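Local coordinates for protein ECL CdiI (PDB 4NTQ) that serves as the immunity protein of a contact-dependent growth inhibition system, binding the cognate RNase toxin that is delivered between closely related neighbouring bacteria, at residues S12-V24 and E31-D43. Sequence-based numbering, arbitrary orientation.
Sequences SMEGELVQPSSIV and ELHLPLSYWDIKD
Strands 16-25 and 28-35 form an antiparallel beta hairpin, whose second arm leads through a loop into the helix that begins at I41. Q19 with L34 and S21 with L32 are hydrogen-bonded pairs, and the ladder is prolonged past the strand end by L36 N, which donates to L17 O (3.1 Å). On the face carrying V18, P20 and H33, the selenium of selenomethionine M13, a poorly ordered residue, lies over one face of the H33 imidazole, 3.7 Å from its centroid, while V18 CG2 packs on H33 CB. I204 of the toxin chain also packs on H33, and D205 of that chain accepts from E31 N. On the opposite face, Q19, with CG anti to its N (chi1 173°), sets that methylene 3.5 Å from I41 CD1 of the helix; L34 CD1 rests against S21, and L32 touches W80. Beyond CG the Q19 chain bends, and NE2 donates to P20 O (2.6 Å) and to G8 O. Q19 O takes L34 N and S21 OG from opposite faces of its carbonyl plane. This double bonding probably helps hold the Q19 main chain and side chain in place, while H33 and E31 on the other face reach the toxin.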
ATOM      1  N   SER B  12       9.974 -16.501  -1.221  1.00 42.01           N
ATOM      2  CA  SER B  12      10.989 -15.542  -0.816  1.00 45.45           C
ATOM      3  C   SER B  12      11.161 -14.447  -1.863  1.00 57.20           C
ATOM      4  O   SER B  12      11.478 -14.738  -3.017  1.00 59.43           O
ATOM      5  CB  SER B  12      12.317 -16.259  -0.619  1.00 42.30           C
ATOM      6  OG  SER B  12      13.368 -15.328  -0.509  1.00 52.10           O
HETATM    7  N   MSE B  13      10.951 -13.190  -1.473  1.00 58.36           N
HETATM    8  CA  MSE B  13      11.199 -12.070  -2.388  1.00 60.75           C
HETATM    9  C   MSE B  13      11.745 -10.846  -1.694  1.00 60.95           C
HETATM   10  O   MSE B  13      11.260 -10.453  -0.622  1.00 60.06           O
HETATM   11  CB  MSE B  13       9.946 -11.673  -3.171  1.00 61.79           C
HETATM   12  CG  MSE B  13       9.458 -12.734  -4.142  1.00 70.90           C
HETATM   13 SE   MSE B  13       7.738 -12.277  -4.925  1.00 96.40          SE
HETATM   14  CE  MSE B  13       8.559 -11.586  -6.547  1.00 68.64           C
ATOM     15  N   GLU B  14      12.737 -10.238  -2.338  1.00 62.29           N
ATOM     16  CA  GLU B  14      13.438  -9.092  -1.785  1.00 68.27           C
ATOM     17  C   GLU B  14      13.932  -9.452  -0.402  1.00 68.33           C
ATOM     18  O   GLU B  14      13.864  -8.650   0.524  1.00 73.60           O
ATOM     19  CB  GLU B  14      12.541  -7.852  -1.739  1.00 69.79           C
ATOM     20  CG  GLU B  14      13.256  -6.585  -2.144  1.00 81.47           C
ATOM     21  CD  GLU B  14      13.780  -6.644  -3.568  1.00 86.17           C
ATOM     22  OE1 GLU B  14      12.950  -6.634  -4.504  1.00 85.79           O
ATOM     23  OE2 GLU B  14      15.017  -6.706  -3.752  1.00 88.81           O
ATOM     24  N   GLY B  15      14.398 -10.690  -0.271  1.00 63.08           N
ATOM     25  CA  GLY B  15      15.060 -11.140   0.933  1.00 61.81           C
ATOM     26  C   GLY B  15      14.156 -11.505   2.090  1.00 51.10           C
ATOM     27  O   GLY B  15      14.635 -11.645   3.211  1.00 54.68           O
ATOM     28  N   GLU B  16      12.861 -11.672   1.835  1.00 47.13           N
ATOM     29  CA  GLU B  16      11.953 -12.139   2.890  1.00 56.27           C
ATOM     30  C   GLU B  16      10.725 -12.901   2.376  1.00 43.73           C
ATOM     31  O   GLU B  16      10.374 -12.817   1.198  1.00 39.91           O
ATOM     32  CB  GLU B  16      11.518 -10.983   3.794  1.00 62.02           C
ATOM     33  CG  GLU B  16      10.690  -9.926   3.115  1.00 65.87           C
ATOM     34  CD  GLU B  16       9.795  -9.193   4.097  1.00 70.32           C
ATOM     35  OE1 GLU B  16       9.242  -9.857   5.005  1.00 73.39           O
ATOM     36  OE2 GLU B  16       9.653  -7.959   3.964  1.00 60.80           O
ATOM     37  N   LEU B  17      10.085 -13.651   3.272  1.00 38.14           N
ATOM     38  CA  LEU B  17       8.909 -14.452   2.925  1.00 38.20           C
ATOM     39  C   LEU B  17       7.669 -13.589   2.766  1.00 36.91           C
ATOM     40  O   LEU B  17       7.276 -12.863   3.683  1.00 34.09           O
ATOM     41  CB  LEU B  17       8.634 -15.511   3.993  1.00 33.94           C
ATOM     42  CG  LEU B  17       7.830 -16.757   3.611  1.00 41.40           C
ATOM     43  CD1 LEU B  17       8.589 -17.613   2.577  1.00 31.56           C
ATOM     44  CD2 LEU B  17       7.510 -17.585   4.862  1.00 31.69           C
ATOM     45  N   VAL B  18       7.044 -13.672   1.604  1.00 31.54           N
ATOM     46  CA  VAL B  18       5.846 -12.889   1.365  1.00 30.20           C
ATOM     47  C   VAL B  18       4.725 -13.789   0.906  1.00 30.40           C
ATOM     48  O   VAL B  18       4.947 -14.922   0.470  1.00 27.75           O
ATOM     49  CB  VAL B  18       6.076 -11.782   0.329  1.00 35.83           C
ATOM     50  CG1 VAL B  18       7.311 -10.940   0.705  1.00 34.95           C
ATOM     51  CG2 VAL B  18       6.224 -12.381  -1.059  1.00 30.96           C
ATOM     52  N   GLN B  19       3.513 -13.278   1.028  1.00 27.27           N
ATOM     53  CA  GLN B  19       2.331 -13.976   0.570  1.00 28.33           C
ATOM     54  C   GLN B  19       1.852 -13.283  -0.693  1.00 31.24           C
ATOM     55  O   GLN B  19       1.375 -12.131  -0.631  1.00 29.27           O
ATOM     56  CB  GLN B  19       1.243 -13.922   1.652  1.00 30.73           C
ATOM     57  CG  GLN B  19      -0.091 -14.476   1.219  1.00 27.09           C
ATOM     58  CD  GLN B  19       0.023 -15.886   0.671  1.00 33.92           C
ATOM     59  OE1 GLN B  19       0.204 -16.842   1.422  1.00 33.34           O
ATOM     60  NE2 GLN B  19      -0.091 -16.022  -0.647  1.00 32.04           N
ATOM     61  N   PRO B  20       1.992 -13.960  -1.850  1.00 32.16           N
ATOM     62  CA  PRO B  20       1.458 -13.367  -3.079  1.00 30.47           C
ATOM     63  C   PRO B  20      -0.043 -13.256  -2.942  1.00 24.29           C
ATOM     64  O   PRO B  20      -0.662 -14.190  -2.460  1.00 25.27           O
ATOM     65  CB  PRO B  20       1.836 -14.378  -4.179  1.00 26.35           C
ATOM     66  CG  PRO B  20       2.974 -15.156  -3.617  1.00 29.86           C
ATOM     67  CD  PRO B  20       2.695 -15.232  -2.110  1.00 35.98           C
ATOM     68  N   SER B  21      -0.591 -12.105  -3.326  1.00 26.72           N
ATOM     69  CA  SER B  21      -1.987 -11.764  -3.117  1.00 26.90           C
ATOM     70  C   SER B  21      -2.443 -10.789  -4.188  1.00 29.75           C
ATOM     71  O   SER B  21      -1.632 -10.231  -4.931  1.00 28.69           O
ATOM     72  CB  SER B  21      -2.180 -11.044  -1.775  1.00 25.29           C
ATOM     73  OG  SER B  21      -1.606 -11.740  -0.691  1.00 30.83           O
ATOM     74  N   SER B  22      -3.745 -10.536  -4.220  1.00 29.32           N
ATOM     75  CA  SER B  22      -4.286  -9.485  -5.069  1.00 27.50           C
ATOM     76  C   SER B  22      -5.256  -8.637  -4.284  1.00 33.48           C
ATOM     77  O   SER B  22      -5.933  -9.117  -3.370  1.00 27.45           O
ATOM     78  CB  SER B  22      -5.038 -10.081  -6.248  1.00 20.25           C
ATOM     79  OG  SER B  22      -4.189 -10.152  -7.368  1.00 81.94           O
ATOM     80  N   ILE B  23      -5.336  -7.371  -4.658  1.00 31.21           N
ATOM     81  CA  ILE B  23      -6.457  -6.579  -4.235  1.00 27.19           C
ATOM     82  C   ILE B  23      -7.356  -6.340  -5.449  1.00 29.42           C
ATOM     83  O   ILE B  23      -6.879  -6.009  -6.529  1.00 20.19           O
ATOM     84  CB  ILE B  23      -6.011  -5.272  -3.563  1.00 24.40           C
ATOM     85  CG1 ILE B  23      -7.227  -4.515  -3.044  1.00 23.97           C
ATOM     86  CG2 ILE B  23      -5.220  -4.393  -4.526  1.00 24.83           C
ATOM     87  CD1 ILE B  23      -6.877  -3.257  -2.260  1.00 22.49           C
ATOM     88  N   VAL B  24      -8.656  -6.542  -5.254  1.00 25.85           N
ATOM     89  CA  VAL B  24      -9.657  -6.338  -6.294  1.00 32.47           C
ATOM     90  C   VAL B  24     -10.614  -5.243  -5.879  1.00 32.52           C
ATOM     91  O   VAL B  24     -11.215  -5.312  -4.807  1.00 28.86           O
ATOM     92  CB  VAL B  24     -10.533  -7.587  -6.503  1.00 35.06           C
ATOM     93  CG1 VAL B  24     -11.516  -7.353  -7.645  1.00 28.44           C
ATOM     94  CG2 VAL B  24      -9.671  -8.797  -6.764  1.00 38.81           C
ATOM     95  N   GLU B  31      -1.578  -6.874  -8.143  1.00 28.18           N
ATOM     96  CA  GLU B  31      -0.820  -7.882  -7.390  1.00 31.77           C
ATOM     97  C   GLU B  31      -0.082  -7.268  -6.188  1.00 32.58           C
ATOM     98  O   GLU B  31       0.469  -6.170  -6.278  1.00 30.89           O
ATOM     99  CB  GLU B  31       0.173  -8.578  -8.328  1.00 38.07           C
ATOM    100  CG  GLU B  31       1.020  -9.673  -7.700  1.00 45.97           C
ATOM    101  CD  GLU B  31       1.825 -10.461  -8.748  1.00 54.75           C
ATOM    102  OE1 GLU B  31       1.667 -10.187  -9.967  1.00 51.69           O
ATOM    103  OE2 GLU B  31       2.610 -11.354  -8.348  1.00 54.63           O
ATOM    104  N   LEU B  32      -0.096  -7.972  -5.060  1.00 28.62           N
ATOM    105  CA  LEU B  32       0.594  -7.521  -3.851  1.00 32.20           C
ATOM    106  C   LEU B  32       1.442  -8.646  -3.242  1.00 36.00           C
ATOM    107  O   LEU B  32       1.134  -9.840  -3.407  1.00 31.84           O
ATOM    108  CB  LEU B  32      -0.412  -7.033  -2.813  1.00 36.27           C
ATOM    109  CG  LEU B  32      -1.356  -5.901  -3.225  1.00 31.80           C
ATOM    110  CD1 LEU B  32      -2.414  -5.751  -2.163  1.00 21.14           C
ATOM    111  CD2 LEU B  32      -0.575  -4.588  -3.433  1.00 27.38           C
ATOM    112  N   HIS B  33       2.509  -8.253  -2.550  1.00 32.32           N
ATOM    113  CA  HIS B  33       3.360  -9.184  -1.812  1.00 27.86           C
ATOM    114  C   HIS B  33       3.338  -8.793  -0.329  1.00 37.95           C
ATOM    115  O   HIS B  33       4.094  -7.914   0.095  1.00 43.31           O
ATOM    116  CB  HIS B  33       4.799  -9.137  -2.333  1.00 26.87           C
ATOM    117  CG  HIS B  33       4.934  -9.480  -3.786  1.00 39.04           C
ATOM    118  ND1 HIS B  33       5.993  -9.061  -4.564  1.00 37.08           N
ATOM    119  CD2 HIS B  33       4.147 -10.225  -4.597  1.00 43.02           C
ATOM    120  CE1 HIS B  33       5.848  -9.518  -5.794  1.00 41.50           C
ATOM    121  NE2 HIS B  33       4.732 -10.231  -5.841  1.00 49.61           N
ATOM    122  N   LEU B  34       2.472  -9.440   0.451  1.00 30.67           N
ATOM    123  CA  LEU B  34       2.306  -9.108   1.856  1.00 30.93           C
ATOM    124  C   LEU B  34       3.408  -9.765   2.674  1.00 29.92           C
ATOM    125  O   LEU B  34       3.484 -10.991   2.724  1.00 33.00           O
ATOM    126  CB  LEU B  34       0.937  -9.577   2.360  1.00 34.84           C
ATOM    127  CG  LEU B  34      -0.258  -8.655   2.110  1.00 31.14           C
ATOM    128  CD1 LEU B  34      -0.456  -8.385   0.629  1.00 26.01           C
ATOM    129  CD2 LEU B  34      -1.531  -9.232   2.726  1.00 29.77           C
ATOM    130  N   PRO B  35       4.280  -8.954   3.303  1.00 29.56           N
ATOM    131  CA  PRO B  35       5.382  -9.526   4.099  1.00 32.02           C
ATOM    132  C   PRO B  35       4.868 -10.212   5.359  1.00 36.05           C
ATOM    133  O   PRO B  35       3.946  -9.709   6.022  1.00 33.66           O
ATOM    134  CB  PRO B  35       6.236  -8.299   4.465  1.00 27.17           C
ATOM    135  CG  PRO B  35       5.336  -7.147   4.375  1.00 25.13           C
ATOM    136  CD  PRO B  35       4.343  -7.485   3.262  1.00 28.47           C
ATOM    137  N   LEU B  36       5.477 -11.344   5.690  1.00 29.90           N
ATOM    138  CA  LEU B  36       5.010 -12.196   6.779  1.00 34.59           C
ATOM    139  C   LEU B  36       5.961 -12.219   7.976  1.00 35.07           C
ATOM    140  O   LEU B  36       5.809 -13.034   8.892  1.00 34.49           O
ATOM    141  CB  LEU B  36       4.822 -13.631   6.265  1.00 32.06           C
ATOM    142  CG  LEU B  36       3.930 -13.799   5.043  1.00 39.68           C
ATOM    143  CD1 LEU B  36       4.000 -15.241   4.523  1.00 42.95           C
ATOM    144  CD2 LEU B  36       2.513 -13.424   5.389  1.00 29.26           C
ATOM    145  N   SER B  37       6.969 -11.358   7.958  1.00 36.65           N
ATOM    146  CA  SER B  37       8.011 -11.443   8.986  1.00 43.84           C
ATOM    147  C   SER B  37       7.502 -11.084  10.390  1.00 35.76           C
ATOM    148  O   SER B  37       8.074 -11.504  11.389  1.00 61.50           O
ATOM    149  CB  SER B  37       9.249 -10.618   8.603  1.00 43.07           C
ATOM    150  OG  SER B  37       8.942  -9.239   8.533  1.00 54.67           O
ATOM    151  N   TYR B  38       6.409 -10.338  10.453  1.00 33.50           N
ATOM    152  CA  TYR B  38       5.827  -9.906  11.726  1.00 37.93           C
ATOM    153  C   TYR B  38       4.384 -10.412  11.862  1.00 41.58           C
ATOM    154  O   TYR B  38       4.024 -11.018  12.865  1.00 53.33           O
ATOM    155  CB  TYR B  38       5.882  -8.374  11.836  1.00 34.19           C
ATOM    156  CG  TYR B  38       5.359  -7.797  13.137  1.00 38.85           C
ATOM    157  CD1 TYR B  38       6.096  -7.889  14.315  1.00 43.79           C
ATOM    158  CD2 TYR B  38       4.145  -7.130  13.182  1.00 42.66           C
ATOM    159  CE1 TYR B  38       5.625  -7.351  15.503  1.00 39.98           C
ATOM    160  CE2 TYR B  38       3.663  -6.584  14.365  1.00 43.23           C
ATOM    161  CZ  TYR B  38       4.409  -6.703  15.515  1.00 44.18           C
ATOM    162  OH  TYR B  38       3.933  -6.169  16.671  1.00 47.67           O
ATOM    163  N   TRP B  39       3.568 -10.166  10.843  1.00 38.61           N
ATOM    164  CA  TRP B  39       2.188 -10.649  10.798  1.00 35.24           C
ATOM    165  C   TRP B  39       2.038 -11.850   9.873  1.00 38.01           C
ATOM    166  O   TRP B  39       2.573 -11.839   8.768  1.00 43.80           O
ATOM    167  CB  TRP B  39       1.296  -9.559  10.219  1.00 33.49           C
ATOM    168  CG  TRP B  39       0.730  -8.599  11.227  1.00 45.29           C
ATOM    169  CD1 TRP B  39       0.915  -8.614  12.579  1.00 46.41           C
ATOM    170  CD2 TRP B  39      -0.128  -7.487  10.952  1.00 41.07           C
ATOM    171  NE1 TRP B  39       0.228  -7.574  13.162  1.00 42.99           N
ATOM    172  CE2 TRP B  39      -0.420  -6.869  12.182  1.00 43.16           C
ATOM    173  CE3 TRP B  39      -0.668  -6.949   9.782  1.00 42.12           C
ATOM    174  CZ2 TRP B  39      -1.231  -5.738  12.275  1.00 36.58           C
ATOM    175  CZ3 TRP B  39      -1.479  -5.824   9.878  1.00 41.10           C
ATOM    176  CH2 TRP B  39      -1.750  -5.235  11.114  1.00 33.90           C
ATOM    177  N   ASP B  40       1.289 -12.869  10.294  1.00 33.95           N
ATOM    178  CA  ASP B  40       0.782 -13.855   9.333  1.00 32.25           C
ATOM    179  C   ASP B  40      -0.503 -13.321   8.711  1.00 31.19           C
ATOM    180  O   ASP B  40      -0.922 -12.202   9.020  1.00 30.82           O
ATOM    181  CB  ASP B  40       0.568 -15.246   9.967  1.00 35.40           C
ATOM    182  CG  ASP B  40      -0.401 -15.230  11.154  1.00 36.76           C
ATOM    183  OD1 ASP B  40      -0.236 -16.072  12.060  1.00 44.52           O
ATOM    184  OD2 ASP B  40      -1.330 -14.403  11.187  1.00 42.43           O
ATOM    185  N   ILE B  41      -1.134 -14.111   7.845  1.00 27.75           N
ATOM    186  CA  ILE B  41      -2.314 -13.647   7.101  1.00 32.15           C
ATOM    187  C   ILE B  41      -3.546 -13.520   8.004  1.00 33.97           C
ATOM    188  O   ILE B  41      -4.398 -12.652   7.805  1.00 41.18           O
ATOM    189  CB  ILE B  41      -2.596 -14.544   5.865  1.00 25.70           C
ATOM    190  CG1 ILE B  41      -1.470 -14.366   4.857  1.00 33.66           C
ATOM    191  CG2 ILE B  41      -3.906 -14.148   5.150  1.00 21.07           C
ATOM    192  CD1 ILE B  41      -1.532 -13.031   4.110  1.00 35.59           C
ATOM    193  N   LYS B  42      -3.615 -14.374   9.015  1.00 36.61           N
ATOM    194  CA  LYS B  42      -4.649 -14.265  10.033  1.00 37.74           C
ATOM    195  C   LYS B  42      -4.574 -12.888  10.720  1.00 32.30           C
ATOM    196  O   LYS B  42      -5.599 -12.242  10.947  1.00 32.35           O
ATOM    197  CB  LYS B  42      -4.515 -15.409  11.040  1.00 43.76           C
ATOM    198  CG  LYS B  42      -5.823 -16.036  11.458  1.00 61.45           C
ATOM    199  CD  LYS B  42      -5.620 -17.466  11.946  1.00 77.14           C
ATOM    200  CE  LYS B  42      -5.197 -18.403  10.810  1.00 77.87           C
ATOM    201  NZ  LYS B  42      -5.001 -19.817  11.264  1.00 80.70           N
ATOM    202  N   ASP B  43      -3.359 -12.436  11.020  1.00 28.47           N
ATOM    203  CA  ASP B  43      -3.157 -11.102  11.585  1.00 44.30           C
ATOM    204  C   ASP B  43      -3.617  -9.973  10.643  1.00 44.60           C
ATOM    205  O   ASP B  43      -4.270  -9.022  11.092  1.00 42.25           O
ATOM    206  CB  ASP B  43      -1.694 -10.876  11.930  1.00 33.36           C
ATOM    207  CG  ASP B  43      -1.232 -11.689  13.107  1.00 43.47           C
ATOM    208  OD1 ASP B  43      -2.040 -11.990  14.010  1.00 46.81           O
ATOM    209  OD2 ASP B  43      -0.035 -12.010  13.132  1.00 47.73           O
TER